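Local coordinates for basic membrane lipoprotein (Brucella melitensis biovar Abortus, PDB 3S99) that binds adenine and probably other purines such as guanine, and may deliver them to an ABC-type uptake system, at residues K26-G38 with A85-Y97. Residues are numbered along the deposited sequence; the frame is centred on the assembly and turned at random.
Sequences KLKVGFIYIGPPG and AGNKLIFTTSFGY. With ADE (adenine), chain T.
Strands 27-32 and 89-92 are parallel neighbours in the six-stranded parallel sheet of one lobe of this periplasmic-binding-protein fold, and their C-terminal ends open into the adenine pocket. Their axes run at 14°, and a regular ladder joins them: G30 N donates to L89 O, F91 N to G30 O (2.8 Å) and I32 N to F91 O. Where the strands end, I32 O is gripped twice by T93, from its N and from OG1 (2.7 Å). With chi1 at 66°, OG1 sits between T93's own backbone N and carbonyl carbon, and it also lies at the edge of the Y33 ring. Water 2 donates to this hydroxyl and accepts from I34 N, bridging the diverging loops. On one sheet face the rings of F31 and F91 lie near parallel (planes at 12°) but slid apart, with centroids 5.1 Å from each other; V29 CG1 meets the F91 ring edge 3.8 Å from CE2. On the other face I32 CG2 packs 3.6 Å from Y97 CE2, while the Y97 hydroxyl, bonded to V69 O, lies against I34 CB. S94 OG is 2.8 Å from adenine N3, and I34 CG2 approaches adenine C2. Strands 61-66 and 112-116 flank the pair within the sheet; helices 42-57 and 256-268 pack over the face bearing F31 and L89.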
loop_
_atom_site.group_PDB
_atom_site.type_symbol
_atom_site.label_atom_id
_atom_site.label_comp_id
_atom_site.label_asym_id
_atom_site.label_seq_id
_atom_site.Cartn_x
_atom_site.Cartn_y
_atom_site.Cartn_z
ATOM N N LYS A 26 -21.716 23.975 0.138
ATOM C CA LYS A 26 -20.451 23.211 -0.095
ATOM C C LYS A 26 -20.723 21.703 -0.113
ATOM O O LYS A 26 -21.603 21.233 0.600
ATOM C CB LYS A 26 -19.425 23.518 1.000
ATOM C CG LYS A 26 -19.258 25.021 1.316
ATOM C CD LYS A 26 -17.801 25.453 1.290
ATOM C CE LYS A 26 -16.999 25.021 2.516
ATOM N NZ LYS A 26 -15.644 25.704 2.566
ATOM N N LEU A 27 -19.982 20.966 -0.934
ATOM C CA LEU A 27 -20.005 19.508 -0.893
ATOM C C LEU A 27 -19.364 19.012 0.398
ATOM O O LEU A 27 -18.207 19.271 0.673
ATOM C CB LEU A 27 -19.259 18.914 -2.076
ATOM C CG LEU A 27 -19.145 17.395 -2.205
ATOM C CD1 LEU A 27 -20.527 16.747 -2.287
ATOM C CD2 LEU A 27 -18.333 17.070 -3.427
ATOM N N LYS A 28 -20.142 18.291 1.184
ATOM C CA LYS A 28 -19.626 17.631 2.354
ATOM C C LYS A 28 -19.004 16.280 1.977
ATOM O O LYS A 28 -19.690 15.383 1.478
ATOM C CB LYS A 28 -20.745 17.479 3.371
ATOM C CG LYS A 28 -21.125 18.799 4.050
ATOM C CD LYS A 28 -22.303 18.586 4.976
ATOM C CE LYS A 28 -22.345 19.581 6.126
ATOM N NZ LYS A 28 -23.639 19.448 6.860
ATOM N N VAL A 29 -17.697 16.153 2.207
ATOM C CA VAL A 29 -16.934 14.967 1.860
ATOM C C VAL A 29 -16.431 14.319 3.155
ATOM O O VAL A 29 -15.814 14.978 3.968
ATOM C CB VAL A 29 -15.734 15.310 0.900
ATOM C CG1 VAL A 29 -14.876 14.082 0.619
ATOM C CG2 VAL A 29 -16.209 15.934 -0.445
ATOM N N GLY A 30 -16.683 13.032 3.346
ATOM C CA GLY A 30 -16.207 12.319 4.543
ATOM C C GLY A 30 -15.175 11.254 4.300
ATOM O O GLY A 30 -15.105 10.674 3.210
ATOM N N PHE A 31 -14.397 10.980 5.352
ATOM C CA PHE A 31 -13.303 10.021 5.324
ATOM C C PHE A 31 -13.380 9.151 6.572
ATOM O O PHE A 31 -13.621 9.657 7.690
ATOM C CB PHE A 31 -11.937 10.711 5.280
ATOM C CG PHE A 31 -11.688 11.495 4.044
ATOM C CD1 PHE A 31 -10.942 10.943 2.988
ATOM C CD2 PHE A 31 -12.235 12.772 3.896
ATOM C CE1 PHE A 31 -10.739 11.664 1.815
ATOM C CE2 PHE A 31 -12.023 13.501 2.732
ATOM C CZ PHE A 31 -11.264 12.936 1.690
ATOM N N ILE A 32 -13.193 7.847 6.374
ATOM C CA ILE A 32 -13.057 6.875 7.453
ATOM C C ILE A 32 -11.636 6.291 7.414
ATOM O O ILE A 32 -11.242 5.715 6.390
ATOM C CB ILE A 32 -14.062 5.730 7.270
ATOM C CG1 ILE A 32 -15.497 6.276 7.231
ATOM C CG2 ILE A 32 -13.912 4.731 8.420
ATOM C CD1 ILE A 32 -15.949 6.919 8.536
ATOM N N TYR A 33 -10.879 6.427 8.515
ATOM C CA TYR A 33 -9.520 5.911 8.574
ATOM C C TYR A 33 -9.457 4.724 9.565
ATOM O O TYR A 33 -10.065 4.756 10.602
ATOM C CB TYR A 33 -8.525 6.966 9.049
ATOM C CG TYR A 33 -8.478 8.270 8.273
ATOM C CD1 TYR A 33 -8.639 8.305 6.881
ATOM C CD2 TYR A 33 -8.208 9.453 8.922
ATOM C CE1 TYR A 33 -8.578 9.515 6.180
ATOM C CE2 TYR A 33 -8.134 10.679 8.210
ATOM C CZ TYR A 33 -8.304 10.677 6.848
ATOM O OH TYR A 33 -8.241 11.855 6.174
ATOM N N ILE A 34 -8.663 3.717 9.232
ATOM C CA ILE A 34 -8.455 2.559 10.099
ATOM C C ILE A 34 -7.440 2.905 11.220
ATOM O O ILE A 34 -7.436 2.278 12.268
ATOM C CB ILE A 34 -7.987 1.343 9.260
ATOM C CG1 ILE A 34 -7.950 0.051 10.100
ATOM C CG2 ILE A 34 -6.598 1.597 8.644
ATOM C CD1 ILE A 34 -9.198 -0.726 10.084
ATOM N N GLY A 35 -6.604 3.919 11.008
ATOM C CA GLY A 35 -5.697 4.396 12.050
ATOM C C GLY A 35 -5.770 5.903 12.242
ATOM O O GLY A 35 -6.741 6.555 11.794
ATOM N N PRO A 36 -4.748 6.475 12.903
ATOM C CA PRO A 36 -4.658 7.899 13.083
ATOM C C PRO A 36 -3.732 8.524 12.060
ATOM O O PRO A 36 -2.775 7.898 11.665
ATOM C CB PRO A 36 -4.032 8.030 14.495
ATOM C CG PRO A 36 -3.258 6.823 14.688
ATOM C CD PRO A 36 -3.695 5.791 13.671
ATOM N N PRO A 37 -3.998 9.771 11.645
ATOM C CA PRO A 37 -3.021 10.508 10.852
ATOM C C PRO A 37 -1.603 10.498 11.485
ATOM O O PRO A 37 -0.600 10.492 10.778
ATOM C CB PRO A 37 -3.585 11.920 10.821
ATOM C CG PRO A 37 -5.064 11.733 10.995
ATOM C CD PRO A 37 -5.195 10.579 11.945
ATOM N N GLY A 38 -1.550 10.471 12.812
ATOM C CA GLY A 38 -0.315 10.287 13.537
ATOM C C GLY A 38 0.493 9.027 13.235
ATOM O O GLY A 38 1.608 8.911 13.733
ATOM N N ALA A 85 -24.836 12.564 8.697
ATOM C CA ALA A 85 -24.407 13.973 8.885
ATOM C C ALA A 85 -24.393 14.848 7.620
ATOM O O ALA A 85 -24.095 16.041 7.692
ATOM C CB ALA A 85 -23.014 14.043 9.571
ATOM N N GLY A 86 -24.689 14.273 6.469
ATOM C CA GLY A 86 -24.908 15.057 5.272
ATOM C C GLY A 86 -23.784 14.917 4.254
ATOM O O GLY A 86 -23.803 15.591 3.233
ATOM N N ASN A 87 -22.792 14.073 4.538
ATOM C CA ASN A 87 -21.715 13.841 3.586
ATOM C C ASN A 87 -22.215 13.094 2.364
ATOM O O ASN A 87 -22.844 12.046 2.482
ATOM C CB ASN A 87 -20.552 13.131 4.257
ATOM C CG ASN A 87 -19.880 14.016 5.285
ATOM O OD1 ASN A 87 -19.088 14.884 4.933
ATOM N ND2 ASN A 87 -20.251 13.854 6.555
ATOM N N LYS A 88 -21.969 13.687 1.193
ATOM C CA LYS A 88 -22.471 13.187 -0.087
ATOM C C LYS A 88 -21.407 12.421 -0.903
ATOM O O LYS A 88 -21.730 11.823 -1.921
ATOM C CB LYS A 88 -23.044 14.347 -0.930
ATOM C CG LYS A 88 -24.376 14.947 -0.464
ATOM C CD LYS A 88 -25.455 13.891 -0.193
ATOM C CE LYS A 88 -26.856 14.298 -0.684
ATOM N NZ LYS A 88 -27.482 15.402 0.133
ATOM N N LEU A 89 -20.148 12.482 -0.466
ATOM C CA LEU A 89 -19.065 11.669 -0.994
ATOM C C LEU A 89 -18.272 11.167 0.202
ATOM O O LEU A 89 -17.840 11.959 1.043
ATOM C CB LEU A 89 -18.181 12.501 -1.886
ATOM C CG LEU A 89 -16.933 11.851 -2.481
ATOM C CD1 LEU A 89 -17.278 10.669 -3.425
ATOM C CD2 LEU A 89 -16.127 12.916 -3.210
ATOM N N ILE A 90 -18.130 9.853 0.314
ATOM C CA ILE A 90 -17.469 9.242 1.475
ATOM C C ILE A 90 -16.384 8.264 1.020
ATOM O O ILE A 90 -16.682 7.314 0.260
ATOM C CB ILE A 90 -18.473 8.475 2.321
ATOM C CG1 ILE A 90 -19.562 9.411 2.861
ATOM C CG2 ILE A 90 -17.756 7.703 3.512
ATOM C CD1 ILE A 90 -20.585 8.671 3.736
ATOM N N PHE A 91 -15.150 8.495 1.478
ATOM C CA PHE A 91 -14.003 7.641 1.167
ATOM C C PHE A 91 -13.745 6.719 2.351
ATOM O O PHE A 91 -13.550 7.186 3.485
ATOM C CB PHE A 91 -12.756 8.481 0.903
ATOM C CG PHE A 91 -12.826 9.310 -0.350
ATOM C CD1 PHE A 91 -12.352 8.796 -1.566
ATOM C CD2 PHE A 91 -13.328 10.585 -0.330
ATOM C CE1 PHE A 91 -12.426 9.538 -2.721
ATOM C CE2 PHE A 91 -13.372 11.348 -1.493
ATOM C CZ PHE A 91 -12.916 10.814 -2.688
ATOM N N THR A 92 -13.770 5.415 2.098
ATOM C CA THR A 92 -13.506 4.390 3.105
ATOM C C THR A 92 -12.126 3.820 2.811
ATOM O O THR A 92 -11.901 3.225 1.763
ATOM C CB THR A 92 -14.648 3.362 3.204
ATOM O OG1 THR A 92 -14.893 2.753 1.941
ATOM C CG2 THR A 92 -15.939 4.063 3.706
ATOM N N THR A 93 -11.162 4.134 3.683
ATOM C CA THR A 93 -9.736 4.077 3.278
ATOM C C THR A 93 -8.954 2.842 3.709
ATOM O O THR A 93 -7.727 2.872 3.832
ATOM C CB THR A 93 -8.980 5.366 3.693
ATOM O OG1 THR A 93 -8.923 5.458 5.125
ATOM C CG2 THR A 93 -9.669 6.642 3.126
ATOM N N SER A 94 -9.629 1.722 3.846
ATOM C CA SER A 94 -8.981 0.474 4.204
ATOM C C SER A 94 -9.739 -0.701 3.621
ATOM O O SER A 94 -10.950 -0.669 3.522
ATOM C CB SER A 94 -8.901 0.333 5.728
ATOM O OG SER A 94 -8.201 -0.842 6.102
ATOM N N PHE A 95 -9.008 -1.752 3.278
ATOM C CA PHE A 95 -9.552 -2.943 2.655
ATOM C C PHE A 95 -10.728 -3.561 3.400
ATOM O O PHE A 95 -11.710 -3.939 2.786
ATOM C CB PHE A 95 -8.456 -4.006 2.495
ATOM C CG PHE A 95 -8.930 -5.251 1.804
ATOM C CD1 PHE A 95 -9.403 -5.198 0.497
ATOM C CD2 PHE A 95 -8.881 -6.480 2.443
ATOM C CE1 PHE A 95 -9.852 -6.345 -0.158
ATOM C CE2 PHE A 95 -9.323 -7.649 1.793
ATOM C CZ PHE A 95 -9.790 -7.570 0.472
ATOM N N GLY A 96 -10.633 -3.652 4.717
ATOM C CA GLY A 96 -11.684 -4.289 5.526
ATOM C C GLY A 96 -13.003 -3.533 5.573
ATOM O O GLY A 96 -14.011 -4.036 6.072
ATOM N N TYR A 97 -13.004 -2.314 5.062
ATOM C CA TYR A 97 -14.249 -1.574 4.918
ATOM C C TYR A 97 -15.028 -1.970 3.665
ATOM O O TYR A 97 -16.083 -1.396 3.410
ATOM C CB TYR A 97 -13.987 -0.070 4.828
ATOM C CG TYR A 97 -13.264 0.532 6.031
ATOM C CD1 TYR A 97 -13.400 -0.011 7.308
ATOM C CD2 TYR A 97 -12.443 1.646 5.876
ATOM C CE1 TYR A 97 -12.745 0.536 8.383
ATOM C CE2 TYR A 97 -11.808 2.216 6.966
ATOM C CZ TYR A 97 -11.960 1.646 8.205
ATOM O OH TYR A 97 -11.329 2.189 9.291
HETATM N N9 ADE T . -6.179 -1.508 3.201
HETATM C C8 ADE T . -5.462 -1.916 2.097
HETATM N N7 ADE T . -4.164 -1.756 2.193
HETATM C C5 ADE T . -4.079 -1.205 3.476
HETATM C C6 ADE T . -2.967 -0.815 4.171
HETATM N N6 ADE T . -1.787 -0.942 3.546
HETATM N N1 ADE T . -3.142 -0.295 5.429
HETATM C C2 ADE T . -4.386 -0.210 5.931
HETATM N N3 ADE T . -5.536 -0.559 5.354
HETATM C C4 ADE T . -5.282 -1.049 4.118
HETATM O O HOH W 1 -25.872 18.520 6.093
HETATM O O HOH W 2 -7.003 4.318 6.889
#